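D-glyceraldehyde dehydrogenase (NADP(+)) (Thermoplasma acidophilum, PDB 5IZD) oxidises D-glyceraldehyde to glycerate with NADP(+) as electron acceptor in the non-phosphorylated Entner-Doudoroff pathway. Local coordinates at residues W54-N57 / D58-S61; A112-A115 / R116-G120. All coordinates share one frame; numbering follows the deposited sequence.

Contact 1 of 2, residues W54-N57 / D58-S61; sequences WAWN and DLGS
W54 and D58, one turn apart on helix 39-77, are tied through the backbone by D58 N and W54 O at 2.8 Å, a clean i to i+4 bond. The next links are less regular. L59 N lies 3.3 Å from A55 O and is shared weakly with W56 O. G60 N turns to N57 O at 3.2 Å. The bonding thus passes from i+4 through a divided L59 N to an i+3 link at G60, whose positive phi (82°) interrupts the regular turn within this helix of the aldehyde dehydrogenase fold. At G60 a beta carbon would collide with the carbonyl oxygen of L59.

The polar side chains meet between neighbours. N57 ND2 donates to D58 OD1 at 3.2 Å on the anti side of the carboxylate, and the oxygen lies close to the amide plane, although the two flat groups are turned 55° apart. The N57 side chain is swung away from its backbone N (chi1 -180°), beside its own carbonyl carbon, where ND2 can meet OD1 of the next residue. The same OD1 lies in the plane of the W54 indole, 4.0 Å from CE3 at the C-H edge of the ring, a long approach at most weakly favourable. On the second subunit, E426 packs against W54.

Apolar contact falls to W56 and L59. The methyl CD1 of L59 sits 3.7 Å from CZ3 of W56 and equally near CE3, meeting the ring obliquely. Elsewhere W56 rests on P194 and V197, while R64 makes a cation-pi contact with its indole and hydrogen-bonds W56 O through NH1.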
ATOM      1  N   TRP A  54       3.008 -23.900 -15.130  1.00 35.80           N
ATOM      2  CA  TRP A  54       2.324 -24.287 -13.874  1.00 36.56           C
ATOM      3  C   TRP A  54       3.228 -24.708 -12.716  1.00 36.48           C
ATOM      4  O   TRP A  54       3.056 -24.251 -11.578  1.00 36.29           O
ATOM      5  CB  TRP A  54       1.178 -25.295 -14.109  1.00 37.75           C
ATOM      6  CG  TRP A  54      -0.012 -24.575 -14.557  1.00 37.84           C
ATOM      7  CD1 TRP A  54      -0.560 -24.572 -15.809  1.00 38.11           C
ATOM      8  CD2 TRP A  54      -0.773 -23.634 -13.767  1.00 37.78           C
ATOM      9  NE1 TRP A  54      -1.649 -23.709 -15.836  1.00 38.37           N
ATOM     10  CE2 TRP A  54      -1.798 -23.120 -14.603  1.00 37.66           C
ATOM     11  CE3 TRP A  54      -0.670 -23.173 -12.447  1.00 37.67           C
ATOM     12  CZ2 TRP A  54      -2.735 -22.180 -14.157  1.00 37.42           C
ATOM     13  CZ3 TRP A  54      -1.603 -22.225 -11.993  1.00 37.40           C
ATOM     14  CH2 TRP A  54      -2.622 -21.740 -12.854  1.00 37.35           C
ATOM     15  N   ALA A  55       4.197 -25.502 -13.023  1.00 36.65           N
ATOM     16  CA  ALA A  55       5.228 -25.942 -12.072  1.00 37.24           C
ATOM     17  C   ALA A  55       6.172 -24.823 -11.606  1.00 36.87           C
ATOM     18  O   ALA A  55       6.668 -24.882 -10.471  1.00 37.51           O
ATOM     19  CB  ALA A  55       6.071 -27.058 -12.716  1.00 37.82           C
ATOM     20  N   TRP A  56       6.425 -23.813 -12.455  1.00 35.82           N
ATOM     21  CA  TRP A  56       7.172 -22.615 -12.010  1.00 35.04           C
ATOM     22  C   TRP A  56       6.269 -21.731 -11.100  1.00 34.79           C
ATOM     23  O   TRP A  56       6.671 -21.338  -9.997  1.00 34.38           O
ATOM     24  CB  TRP A  56       7.703 -21.846 -13.220  1.00 34.13           C
ATOM     25  CG  TRP A  56       8.655 -20.712 -12.968  1.00 33.30           C
ATOM     26  CD1 TRP A  56       8.463 -19.403 -13.338  1.00 32.39           C
ATOM     27  CD2 TRP A  56       9.918 -20.748 -12.307  1.00 33.24           C
ATOM     28  NE1 TRP A  56       9.531 -18.640 -12.985  1.00 31.99           N
ATOM     29  CE2 TRP A  56      10.446 -19.432 -12.349  1.00 32.50           C
ATOM     30  CE3 TRP A  56      10.673 -21.758 -11.708  1.00 33.94           C
ATOM     31  CZ2 TRP A  56      11.679 -19.090 -11.800  1.00 32.46           C
ATOM     32  CZ3 TRP A  56      11.927 -21.420 -11.174  1.00 34.03           C
ATOM     33  CH2 TRP A  56      12.406 -20.068 -11.213  1.00 33.33           C
ATOM     34  N   ASN A  57       5.055 -21.452 -11.537  1.00 35.17           N
ATOM     35  CA  ASN A  57       4.093 -20.764 -10.646  1.00 36.01           C
ATOM     36  C   ASN A  57       4.040 -21.469  -9.250  1.00 37.32           C
ATOM     37  O   ASN A  57       4.199 -20.836  -8.175  1.00 37.57           O
ATOM     38  CB  ASN A  57       2.702 -20.733 -11.278  1.00 35.77           C
ATOM     39  CG  ASN A  57       1.666 -20.024 -10.384  1.00 35.92           C
ATOM     40  OD1 ASN A  57       1.655 -18.843 -10.282  1.00 35.04           O
ATOM     41  ND2 ASN A  57       0.853 -20.777  -9.716  1.00 36.69           N
ATOM     42  N   ASP A  58       3.815 -22.766  -9.293  1.00 38.67           N
ATOM     43  CA  ASP A  58       3.585 -23.583  -8.095  1.00 40.04           C
ATOM     44  C   ASP A  58       4.808 -23.755  -7.133  1.00 39.70           C
ATOM     45  O   ASP A  58       4.584 -24.078  -5.971  1.00 40.48           O
ATOM     46  CB  ASP A  58       3.005 -24.984  -8.496  1.00 41.70           C
ATOM     47  CG  ASP A  58       1.495 -24.923  -8.867  1.00 42.83           C
ATOM     48  OD1 ASP A  58       0.882 -23.845  -8.872  1.00 42.13           O
ATOM     49  OD2 ASP A  58       0.903 -25.967  -9.189  1.00 45.89           O
ATOM     50  N   LEU A  59       6.048 -23.525  -7.576  1.00 38.09           N
ATOM     51  CA  LEU A  59       7.178 -23.447  -6.637  1.00 37.61           C
ATOM     52  C   LEU A  59       7.062 -22.357  -5.573  1.00 36.52           C
ATOM     53  O   LEU A  59       7.654 -22.475  -4.509  1.00 36.24           O
ATOM     54  CB  LEU A  59       8.502 -23.165  -7.380  1.00 37.74           C
ATOM     55  CG  LEU A  59       9.278 -24.224  -8.143  1.00 38.61           C
ATOM     56  CD1 LEU A  59      10.655 -23.634  -8.509  1.00 38.48           C
ATOM     57  CD2 LEU A  59       9.444 -25.467  -7.312  1.00 39.38           C
ATOM     58  N   GLY A  60       6.371 -21.261  -5.889  1.00 35.54           N
ATOM     59  CA  GLY A  60       6.306 -20.105  -5.017  1.00 35.17           C
ATOM     60  C   GLY A  60       7.507 -19.164  -5.136  1.00 34.86           C
ATOM     61  O   GLY A  60       8.598 -19.550  -5.583  1.00 35.01           O
ATOM     62  N   SER A  61       7.289 -17.934  -4.679  1.00 34.55           N
ATOM     63  CA  SER A  61       8.293 -16.900  -4.818  1.00 34.22           C
ATOM     64  C   SER A  61       9.570 -17.181  -4.008  1.00 34.41           C
ATOM     65  O   SER A  61      10.673 -16.887  -4.499  1.00 33.88           O
ATOM     66  CB  SER A  61       7.706 -15.521  -4.523  1.00 33.92           C
ATOM     67  OG  SER A  61       7.428 -15.356  -3.150  1.00 34.40           O
TER

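Contact 2 of 2, residues A112-A115 / R116-G120; sequences AEWA and RKLNG
A local contact, in which K117 folds back on the residues just before it, lies in the buried loop between helix 94-112 and strand 120-124. As the helix gives out, a type I beta turn runs from A112 to A115. K117 N then donates to W114 O at 3.2 Å, and between the two R116 takes a left-handed backbone conformation (phi 48°).

The lysine side chain runs back alongside the turn and bends at its last torsion (chi4 62°), which directs the ammonium onto two main-chain oxygens. NZ reaches E113 O at 2.8 Å and A115 O at 3.0 Å, the latter in the carbonyl plane. The same nitrogen forms a salt bridge with OE1 of E113 of the fourth subunit, and E113 of this chain is paired likewise with K117 of that subunit. With an alanine at this position the ammonium is gone, which would probably leave E113 of the fourth subunit without its charged mate and the E113 and A115 carbonyls less firmly fixed.

Beyond the loop, G120 enters an antiparallel ladder with a strand of the third subunit, so the sheet runs on across the interface, consistent with the oligomerisation domain of the aldehyde dehydrogenase family. R116 makes a salt bridge through NH2 with OD1 of D106 of the fourth subunit.

The apolar side of the loop belongs to W114 and L118. The methyl CD2 of L118 sits over one face of the indole, 3.4 Å above its plane and offset toward the rim, with CE3 at 3.5 Å. Y110 meets the W114 ring edge-to-face, and I464 of helix 460-465 touches both W114 and L118.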
ATOM      1  N   ALA A 112      14.835 -10.042  -6.477  1.00 28.92           N
ATOM      2  CA  ALA A 112      14.679 -11.251  -5.695  1.00 29.40           C
ATOM      3  C   ALA A 112      14.219 -10.974  -4.267  1.00 29.62           C
ATOM      4  O   ALA A 112      13.445 -11.762  -3.723  1.00 29.74           O
ATOM      5  CB  ALA A 112      15.937 -12.099  -5.718  1.00 29.92           C
ATOM      6  N   GLU A 113      14.614  -9.841  -3.684  1.00 29.71           N
ATOM      7  CA  GLU A 113      14.126  -9.464  -2.312  1.00 29.96           C
ATOM      8  C   GLU A 113      12.624  -9.214  -2.163  1.00 29.47           C
ATOM      9  O   GLU A 113      12.108  -9.146  -1.032  1.00 29.45           O
ATOM     10  CB  GLU A 113      14.895  -8.261  -1.755  1.00 30.29           C
ATOM     11  CG  GLU A 113      16.411  -8.514  -1.478  1.00 30.97           C
ATOM     12  CD  GLU A 113      17.198  -7.234  -1.231  1.00 31.17           C
ATOM     13  OE1 GLU A 113      16.713  -6.184  -1.691  1.00 31.03           O
ATOM     14  OE2 GLU A 113      18.272  -7.220  -0.574  1.00 31.79           O
ATOM     15  N   TRP A 114      11.919  -9.159  -3.269  1.00 28.95           N
ATOM     16  CA  TRP A 114      10.484  -9.001  -3.270  1.00 28.55           C
ATOM     17  C   TRP A 114       9.734 -10.302  -2.981  1.00 28.88           C
ATOM     18  O   TRP A 114       8.540 -10.310  -2.939  1.00 28.63           O
ATOM     19  CB  TRP A 114       9.993  -8.364  -4.542  1.00 27.92           C
ATOM     20  CG  TRP A 114      10.107  -6.922  -4.538  1.00 27.62           C
ATOM     21  CD1 TRP A 114      10.936  -6.198  -5.261  1.00 27.43           C
ATOM     22  CD2 TRP A 114       9.315  -5.999  -3.789  1.00 27.58           C
ATOM     23  NE1 TRP A 114      10.757  -4.887  -5.028  1.00 27.38           N
ATOM     24  CE2 TRP A 114       9.760  -4.733  -4.111  1.00 27.38           C
ATOM     25  CE3 TRP A 114       8.284  -6.131  -2.868  1.00 27.62           C
ATOM     26  CZ2 TRP A 114       9.208  -3.595  -3.561  1.00 27.35           C
ATOM     27  CZ3 TRP A 114       7.757  -5.004  -2.316  1.00 27.68           C
ATOM     28  CH2 TRP A 114       8.212  -3.761  -2.656  1.00 27.55           C
ATOM     29  N   ALA A 115      10.455 -11.389  -2.777  1.00 29.36           N
ATOM     30  CA  ALA A 115       9.843 -12.661  -2.463  1.00 29.95           C
ATOM     31  C   ALA A 115       8.862 -12.572  -1.250  1.00 30.34           C
ATOM     32  O   ALA A 115       9.158 -11.972  -0.233  1.00 30.19           O
ATOM     33  CB  ALA A 115      10.907 -13.728  -2.229  1.00 30.50           C
ATOM     34  N   ARG A 116       7.696 -13.171  -1.425  1.00 30.74           N
ATOM     35  CA  ARG A 116       6.609 -13.199  -0.439  1.00 31.65           C
ATOM     36  C   ARG A 116       6.242 -11.839   0.187  1.00 31.61           C
ATOM     37  O   ARG A 116       5.872 -11.752   1.320  1.00 32.51           O
ATOM     38  CB  ARG A 116       6.815 -14.300   0.605  1.00 32.56           C
ATOM     39  CG  ARG A 116       8.032 -14.176   1.474  1.00 33.44           C
ATOM     40  CD  ARG A 116       8.236 -15.385   2.367  1.00 34.35           C
ATOM     41  NE  ARG A 116       9.584 -15.406   2.877  1.00 34.88           N
ATOM     42  CZ  ARG A 116       9.990 -15.991   3.986  1.00 35.61           C
ATOM     43  NH1 ARG A 116       9.158 -16.639   4.783  1.00 35.82           N
ATOM     44  NH2 ARG A 116      11.256 -15.929   4.287  1.00 35.95           N
ATOM     45  N   LYS A 117       6.360 -10.797  -0.610  1.00 31.42           N
ATOM     46  CA  LYS A 117       6.059  -9.444  -0.197  1.00 31.32           C
ATOM     47  C   LYS A 117       5.114  -8.691  -1.136  1.00 31.31           C
ATOM     48  O   LYS A 117       4.740  -7.604  -0.837  1.00 31.71           O
ATOM     49  CB  LYS A 117       7.337  -8.645  -0.035  1.00 31.06           C
ATOM     50  CG  LYS A 117       8.191  -9.031   1.141  1.00 31.45           C
ATOM     51  CD  LYS A 117       9.482  -8.251   1.115  1.00 31.39           C
ATOM     52  CE  LYS A 117      10.618  -8.908   1.865  1.00 31.90           C
ATOM     53  NZ  LYS A 117      10.980 -10.213   1.290  1.00 32.07           N
ATOM     54  N   LEU A 118       4.748  -9.259  -2.267  1.00 31.46           N
ATOM     55  CA  LEU A 118       3.847  -8.602  -3.213  1.00 31.61           C
ATOM     56  C   LEU A 118       2.446  -9.147  -2.979  1.00 32.08           C
ATOM     57  O   LEU A 118       1.954  -9.981  -3.688  1.00 32.56           O
ATOM     58  CB  LEU A 118       4.302  -8.814  -4.646  1.00 31.64           C
ATOM     59  CG  LEU A 118       5.625  -8.115  -4.989  1.00 31.81           C
ATOM     60  CD1 LEU A 118       6.150  -8.597  -6.318  1.00 31.46           C
ATOM     61  CD2 LEU A 118       5.501  -6.617  -4.962  1.00 31.62           C
ATOM     62  N   ASN A 119       1.826  -8.629  -1.939  1.00 32.74           N
ATOM     63  CA  ASN A 119       0.562  -9.139  -1.468  1.00 33.32           C
ATOM     64  C   ASN A 119      -0.619  -8.794  -2.367  1.00 32.04           C
ATOM     65  O   ASN A 119      -0.666  -7.751  -2.959  1.00 30.70           O
ATOM     66  CB  ASN A 119       0.296  -8.557  -0.040  1.00 34.81           C
ATOM     67  CG  ASN A 119       0.270  -6.994   0.015  1.00 36.46           C
ATOM     68  OD1 ASN A 119       1.313  -6.315   0.269  1.00 37.51           O
ATOM     69  ND2 ASN A 119      -0.965  -6.404  -0.114  1.00 37.60           N
ATOM     70  N   GLY A 120      -1.612  -9.678  -2.374  1.00 31.97           N
ATOM     71  CA  GLY A 120      -2.953  -9.366  -2.842  1.00 31.63           C
ATOM     72  C   GLY A 120      -3.759  -8.636  -1.738  1.00 32.02           C
ATOM     73  O   GLY A 120      -3.183  -8.181  -0.709  1.00 31.18           O
TER

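How the contacts relate
Contacts 1 and 2 follow one another along the chain, their centres 14 Å apart, and meet directly: S61 OG, at the end of contact 1, lies 2.8 Å from R116 N of contact 2, a probable hydrogen bond between helix 39-77 and the loop after helix 94-112. S61 OG also bonds E124 of the third subunit, and G120 of contact 2 pairs with a strand of that same subunit. Contact 1 lies at the surface, away from the active site and the cofactor pocket. Contact 2 is nearer: the W114 side chain is about 12 Å from that of R157, probably substrate-binding, and the L118 side chain about 12 Å from that of I245, which probably lines the NADP(+) site, too far for direct contact.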